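Local coordinates for protein inosine-uridine preferring nucleoside hydrolase (Gardnerella vaginalis 315-A, PDB 6BA1) that belongs to the inosine-uridine preferring nucleoside hydrolase family, whose alpha/beta fold here carries a bound calcium ion at the ends of strands of a largely parallel sheet, at residues S109-I114 / A137-K142; K123-V128 / D148-I153. All coordinates share one frame; numbering follows the deposited sequence.

Contact 1: S109-I114 / A137-K142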
loop_
_atom_site.group_PDB
_atom_site.type_symbol
_atom_site.label_atom_id
_atom_site.label_comp_id
_atom_site.label_asym_id
_atom_site.label_seq_id
_atom_site.Cartn_x
_atom_site.Cartn_y
_atom_site.Cartn_z
ATOM N N SER A 109 25.832 22.409 -13.472
ATOM C CA SER A 109 24.517 22.082 -12.906
ATOM C C SER A 109 24.572 20.739 -12.186
ATOM O O SER A 109 25.421 19.890 -12.481
ATOM C CB SER A 109 23.421 22.061 -13.990
ATOM O OG SER A 109 23.439 20.866 -14.756
ATOM N N ALA A 110 23.650 20.559 -11.254
ATOM C CA ALA A 110 23.561 19.327 -10.478
ATOM C C ALA A 110 23.056 18.169 -11.317
ATOM O O ALA A 110 23.399 17.013 -11.060
ATOM C CB ALA A 110 22.667 19.527 -9.276
ATOM N N VAL A 111 22.236 18.494 -12.316
ATOM C CA VAL A 111 21.815 17.529 -13.335
ATOM C C VAL A 111 23.052 16.831 -13.921
ATOM O O VAL A 111 23.140 15.602 -13.912
ATOM C CB VAL A 111 21.005 18.212 -14.471
ATOM C CG1 VAL A 111 20.495 17.179 -15.471
ATOM C CG2 VAL A 111 19.856 19.060 -13.914
ATOM N N ASP A 112 24.011 17.630 -14.396
ATOM C CA ASP A 112 25.244 17.113 -15.015
ATOM C C ASP A 112 26.205 16.474 -14.015
ATOM O O ASP A 112 26.913 15.530 -14.367
ATOM C CB ASP A 112 25.985 18.217 -15.781
ATOM C CG ASP A 112 25.204 18.739 -16.972
ATOM O OD1 ASP A 112 24.502 17.953 -17.644
ATOM O OD2 ASP A 112 25.316 19.957 -17.237
ATOM N N PHE A 113 26.249 16.998 -12.789
ATOM C CA PHE A 113 27.080 16.417 -11.728
ATOM C C PHE A 113 26.668 14.981 -11.412
ATOM O O PHE A 113 27.526 14.114 -11.213
ATOM C CB PHE A 113 27.023 17.258 -10.453
ATOM C CG PHE A 113 27.696 16.607 -9.274
ATOM C CD1 PHE A 113 29.041 16.240 -9.336
ATOM C CD2 PHE A 113 26.980 16.337 -8.109
ATOM C CE1 PHE A 113 29.661 15.636 -8.250
ATOM C CE2 PHE A 113 27.603 15.731 -7.025
ATOM C CZ PHE A 113 28.942 15.380 -7.098
ATOM N N ILE A 114 25.358 14.745 -11.359
ATOM C CA ILE A 114 24.812 13.407 -11.133
ATOM C C ILE A 114 25.220 12.479 -12.280
ATOM O O ILE A 114 25.791 11.413 -12.044
ATOM C CB ILE A 114 23.272 13.446 -10.968
ATOM C CG1 ILE A 114 22.902 14.135 -9.643
ATOM C CG2 ILE A 114 22.666 12.042 -11.000
ATOM C CD1 ILE A 114 21.475 14.643 -9.577
ATOM N N ALA A 137 14.955 13.266 -12.226
ATOM C CA ALA A 137 14.066 13.117 -13.384
ATOM C C ALA A 137 14.683 13.733 -14.636
ATOM O O ALA A 137 14.685 13.115 -15.704
ATOM C CB ALA A 137 12.724 13.760 -13.109
ATOM N N ALA A 138 15.195 14.956 -14.492
ATOM C CA ALA A 138 15.925 15.636 -15.564
ATOM C C ALA A 138 17.223 14.908 -15.949
ATOM O O ALA A 138 17.604 14.903 -17.123
ATOM C CB ALA A 138 16.221 17.076 -15.173
ATOM N N ALA A 139 17.891 14.304 -14.963
ATOM C CA ALA A 139 19.099 13.507 -15.204
ATOM C C ALA A 139 18.794 12.251 -16.015
ATOM O O ALA A 139 19.455 11.983 -17.018
ATOM C CB ALA A 139 19.765 13.130 -13.890
ATOM N N LEU A 140 17.794 11.493 -15.570
ATOM C CA LEU A 140 17.326 10.295 -16.288
ATOM C C LEU A 140 16.743 10.619 -17.666
ATOM O O LEU A 140 16.888 9.838 -18.608
ATOM C CB LEU A 140 16.286 9.531 -15.457
ATOM C CG LEU A 140 16.869 8.697 -14.315
ATOM C CD1 LEU A 140 15.837 8.453 -13.231
ATOM C CD2 LEU A 140 17.442 7.378 -14.835
ATOM N N LYS A 141 16.065 11.761 -17.760
ATOM C CA LYS A 141 15.621 12.315 -19.043
ATOM C C LYS A 141 16.827 12.503 -19.989
ATOM O O LYS A 141 16.881 11.869 -21.044
ATOM C CB LYS A 141 14.852 13.630 -18.800
ATOM C CG LYS A 141 14.649 14.572 -19.990
ATOM C CD LYS A 141 13.450 14.237 -20.838
ATOM C CE LYS A 141 13.321 15.298 -21.937
ATOM N NZ LYS A 141 12.012 15.273 -22.640
ATOM N N LYS A 142 17.786 13.344 -19.593
ATOM C CA LYS A 142 18.957 13.649 -20.433
ATOM C C LYS A 142 19.856 12.427 -20.693
ATOM O O LYS A 142 20.355 12.257 -21.809
ATOM C CB LYS A 142 19.802 14.789 -19.831
ATOM C CG LYS A 142 20.878 15.322 -20.782
ATOM C CD LYS A 142 21.862 16.283 -20.139
ATOM C CE LYS A 142 21.497 17.728 -20.412
ATOM N NZ LYS A 142 22.491 18.678 -19.824
#

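Contact 2: K123-V128 / D148-I153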
loop_
_atom_site.group_PDB
_atom_site.type_symbol
_atom_site.label_atom_id
_atom_site.label_comp_id
_atom_site.label_asym_id
_atom_site.label_seq_id
_atom_site.Cartn_x
_atom_site.Cartn_y
_atom_site.Cartn_z
ATOM N N LYS A 123 28.671 1.679 -9.976
ATOM C CA LYS A 123 27.936 0.951 -8.943
ATOM C C LYS A 123 28.412 1.205 -7.504
ATOM O O LYS A 123 27.804 0.694 -6.561
ATOM C CB LYS A 123 27.905 -0.550 -9.268
ATOM C CG LYS A 123 27.066 -0.853 -10.507
ATOM C CD LYS A 123 26.091 -2.008 -10.341
ATOM C CE LYS A 123 24.938 -1.878 -11.323
ATOM N NZ LYS A 123 24.281 -3.182 -11.585
ATOM N N ASP A 124 29.475 1.989 -7.325
ATOM C CA ASP A 124 29.853 2.486 -5.998
ATOM C C ASP A 124 29.060 3.739 -5.601
ATOM O O ASP A 124 29.084 4.123 -4.428
ATOM C CB ASP A 124 31.362 2.776 -5.927
ATOM C CG ASP A 124 32.222 1.533 -6.151
ATOM O OD1 ASP A 124 31.729 0.402 -5.931
ATOM O OD2 ASP A 124 33.404 1.693 -6.543
ATOM N N LEU A 125 28.372 4.372 -6.560
ATOM C CA LEU A 125 27.592 5.591 -6.292
ATOM C C LEU A 125 26.224 5.300 -5.677
ATOM O O LEU A 125 25.519 4.397 -6.118
ATOM C CB LEU A 125 27.396 6.422 -7.569
ATOM C CG LEU A 125 26.646 7.756 -7.414
ATOM C CD1 LEU A 125 27.446 8.747 -6.595
ATOM C CD2 LEU A 125 26.303 8.330 -8.776
ATOM N N VAL A 126 25.859 6.109 -4.684
ATOM C CA VAL A 126 24.577 6.022 -4.000
ATOM C C VAL A 126 23.963 7.422 -3.941
ATOM O O VAL A 126 24.530 8.308 -3.319
ATOM C CB VAL A 126 24.747 5.465 -2.565
ATOM C CG1 VAL A 126 23.385 5.333 -1.871
ATOM C CG2 VAL A 126 25.491 4.133 -2.589
ATOM N N TYR A 127 22.821 7.618 -4.595
ATOM C CA TYR A 127 22.147 8.922 -4.658
ATOM C C TYR A 127 20.934 8.906 -3.732
ATOM O O TYR A 127 20.071 8.074 -3.891
ATOM C CB TYR A 127 21.761 9.210 -6.113
ATOM C CG TYR A 127 20.917 10.446 -6.350
ATOM C CD1 TYR A 127 21.479 11.713 -6.437
ATOM C CD2 TYR A 127 19.548 10.332 -6.543
ATOM C CE1 TYR A 127 20.695 12.841 -6.683
ATOM C CE2 TYR A 127 18.754 11.438 -6.789
ATOM C CZ TYR A 127 19.323 12.690 -6.859
ATOM O OH TYR A 127 18.490 13.759 -7.114
ATOM N N VAL A 128 20.880 9.826 -2.775
ATOM C CA VAL A 128 19.891 9.804 -1.689
ATOM C C VAL A 128 19.138 11.134 -1.649
ATOM O O VAL A 128 19.499 12.030 -0.898
ATOM C CB VAL A 128 20.581 9.519 -0.338
ATOM C CG1 VAL A 128 19.612 9.636 0.840
ATOM C CG2 VAL A 128 21.230 8.144 -0.375
ATOM N N ASP A 148 20.895 1.620 -15.191
ATOM C CA ASP A 148 21.645 0.381 -15.016
ATOM C C ASP A 148 23.047 0.655 -14.465
ATOM O O ASP A 148 23.591 -0.163 -13.718
ATOM C CB ASP A 148 21.721 -0.376 -16.350
ATOM C CG ASP A 148 20.339 -0.581 -16.994
ATOM O OD1 ASP A 148 19.395 -1.010 -16.301
ATOM O OD2 ASP A 148 20.192 -0.314 -18.197
ATOM N N GLU A 149 23.617 1.810 -14.825
ATOM C CA GLU A 149 24.963 2.201 -14.387
ATOM C C GLU A 149 25.056 2.553 -12.891
ATOM O O GLU A 149 26.047 2.206 -12.247
ATOM C CB GLU A 149 25.500 3.362 -15.249
ATOM C CG GLU A 149 25.829 2.988 -16.689
ATOM C CD GLU A 149 26.344 4.162 -17.508
ATOM O OE1 GLU A 149 25.575 5.118 -17.734
ATOM O OE2 GLU A 149 27.522 4.128 -17.939
ATOM N N ILE A 150 24.045 3.239 -12.350
ATOM C CA ILE A 150 24.069 3.685 -10.941
ATOM C C ILE A 150 23.945 2.512 -9.955
ATOM O O ILE A 150 23.289 1.505 -10.247
ATOM C CB ILE A 150 22.993 4.763 -10.643
ATOM C CG1 ILE A 150 23.292 5.492 -9.321
ATOM C CG2 ILE A 150 21.594 4.174 -10.620
ATOM C CD1 ILE A 150 22.477 6.751 -9.108
ATOM N N GLY A 151 24.594 2.662 -8.799
ATOM C CA GLY A 151 24.591 1.647 -7.752
ATOM C C GLY A 151 23.230 1.487 -7.119
ATOM O O GLY A 151 22.629 0.431 -7.239
ATOM N N LYS A 152 22.769 2.531 -6.437
ATOM C CA LYS A 152 21.414 2.574 -5.897
ATOM C C LYS A 152 20.922 3.981 -5.558
ATOM O O LYS A 152 21.687 4.825 -5.161
ATOM C CB LYS A 152 21.274 1.664 -4.662
ATOM C CG LYS A 152 22.139 2.015 -3.468
ATOM C CD LYS A 152 21.841 1.070 -2.316
ATOM C CE LYS A 152 22.524 1.467 -1.021
ATOM N NZ LYS A 152 21.828 0.840 0.148
ATOM N N ILE A 153 19.624 4.198 -5.737
ATOM C CA ILE A 153 18.935 5.400 -5.292
ATOM C C ILE A 153 18.123 5.034 -4.053
ATOM O O ILE A 153 17.550 3.955 -4.001
ATOM C CB ILE A 153 18.020 5.960 -6.403
ATOM C CG1 ILE A 153 18.855 6.371 -7.619
ATOM C CG2 ILE A 153 17.201 7.137 -5.887
ATOM C CD1 ILE A 153 18.078 6.549 -8.892
#

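Contact 1: S109-I114 / A137-K142
V111 presses its CG1 methyl against the backbone of the helix that carries A138 and A139, and this is the tight part of the contact. With chi1 at -176°, CG1 lies anti to the backbone N and reaches A139 N and A139 CA, both 3.9 Å away. The CB atoms of A138 and A139 lie near the same methyl, A138 CB at 4.3 Å from V111 CG1. One turn on, I114 adds its CG2 branch, 4.2 Å from A139 CB. Small alanine side chains thus let branched ones approach the main chain of the partner, and the axes of helix 110-114 and helix 137-142 come within 8.9 Å at a crossing angle of -62°.

The solvent side is organised differently. K142, exposed on the last turn of its helix, sends its amino group across to D112, whose CB points away from the partner although its carboxylate turns back. A single salt bridge joins K142 NZ to D112 OD1 at 3.1 Å, using the syn lone pair of that oxygen, and the two side chains pass each other at a slant. S109 occupies the N-cap of helix 110-121: its OG accepts a weak bond from D112 N at 3.3 Å and gives a second weak one to D112 OD2. Each carboxylate oxygen thus has a partner, OD1 the lysine and OD2, weakly, the serine. An acid in the first turn of one helix and a lysine in the last turn of another would each be expected to suit the charge of its helix end.

Beneath, A110, F113 and I114 pack on strand 31-37, while A139 also meets I146. The arrangement is that of neighbouring helices layered over one face of the parallel part of a mixed sheet, as in Rossmann-like alpha/beta folds.

Contact 2: K123-V128 / D148-I153
Y127 and I153 are neighbours across adjacent parallel strands and project from the same face of the sheet. Followed outward, Y127 shows how one residue can serve several layers. Its CB meets CD1 of I150 at 3.9 Å; CG stands anti to the backbone N (chi1 173°), and at the next ring position CD2 lies 4.0 Å from I153 CG2, a methyl at the ring's edge, near its plane. At the tip, OH is hydrogen-bonded to OD1 of D10, so the phenol is not left without a polar partner in its buried surroundings. N135 and I136 of helix 134-142 also touch this side chain.

I150, just before strand 152-156, extends the packing on this face, its CD1 lying 4.2 Å from L125 CD2 as the two side chains slant past each other. On the reverse face, V126 and K152 run together: K152 CG is 3.9 Å from V126 CG1, and the extended lysine chain continues to A255 O, to which NZ is hydrogen-bonded.

The main chains are paired through K152. Its O accepts from Y127 N at 3.1 Å, whereas its N gives a weak bond to L125 O at 3.3 Å. V126 CA also approaches K152 O, a CA-H...O contact at 3.3 Å.

Chemically, K152 contributes two of the backbone bonds that pair the strands, one of them weak, and Y127 pairs further with V154, while side chains sort by face; Y127 and K152 each carry a polar tip past apolar packing to an oxygen outside the two segments, on D10 and A255.

Contacts 1 and 2 have centres about 14 Å apart and interlock along the chain, their segments alternating as 109-114, 123-128, 137-142 and 148-153. Helix 110-121 leads into strand 125-129, helix 134-142 follows it, and strand 152-156 comes next, so the last three form a beta-alpha-beta crossover. Both helices lie over the sheet face bearing Y127 and I153; helix 247-256 packs on the V126 side. The contacts meet where I114 CD1 lies 3.5 Å from Y127 CE1. Just beyond strand 125-129 comes T130, which binds calcium with D12, D17 and D248; the calcium ion lies about 12 Å from the Y127 side chain, so contact 2 is near the metal site but not part of it.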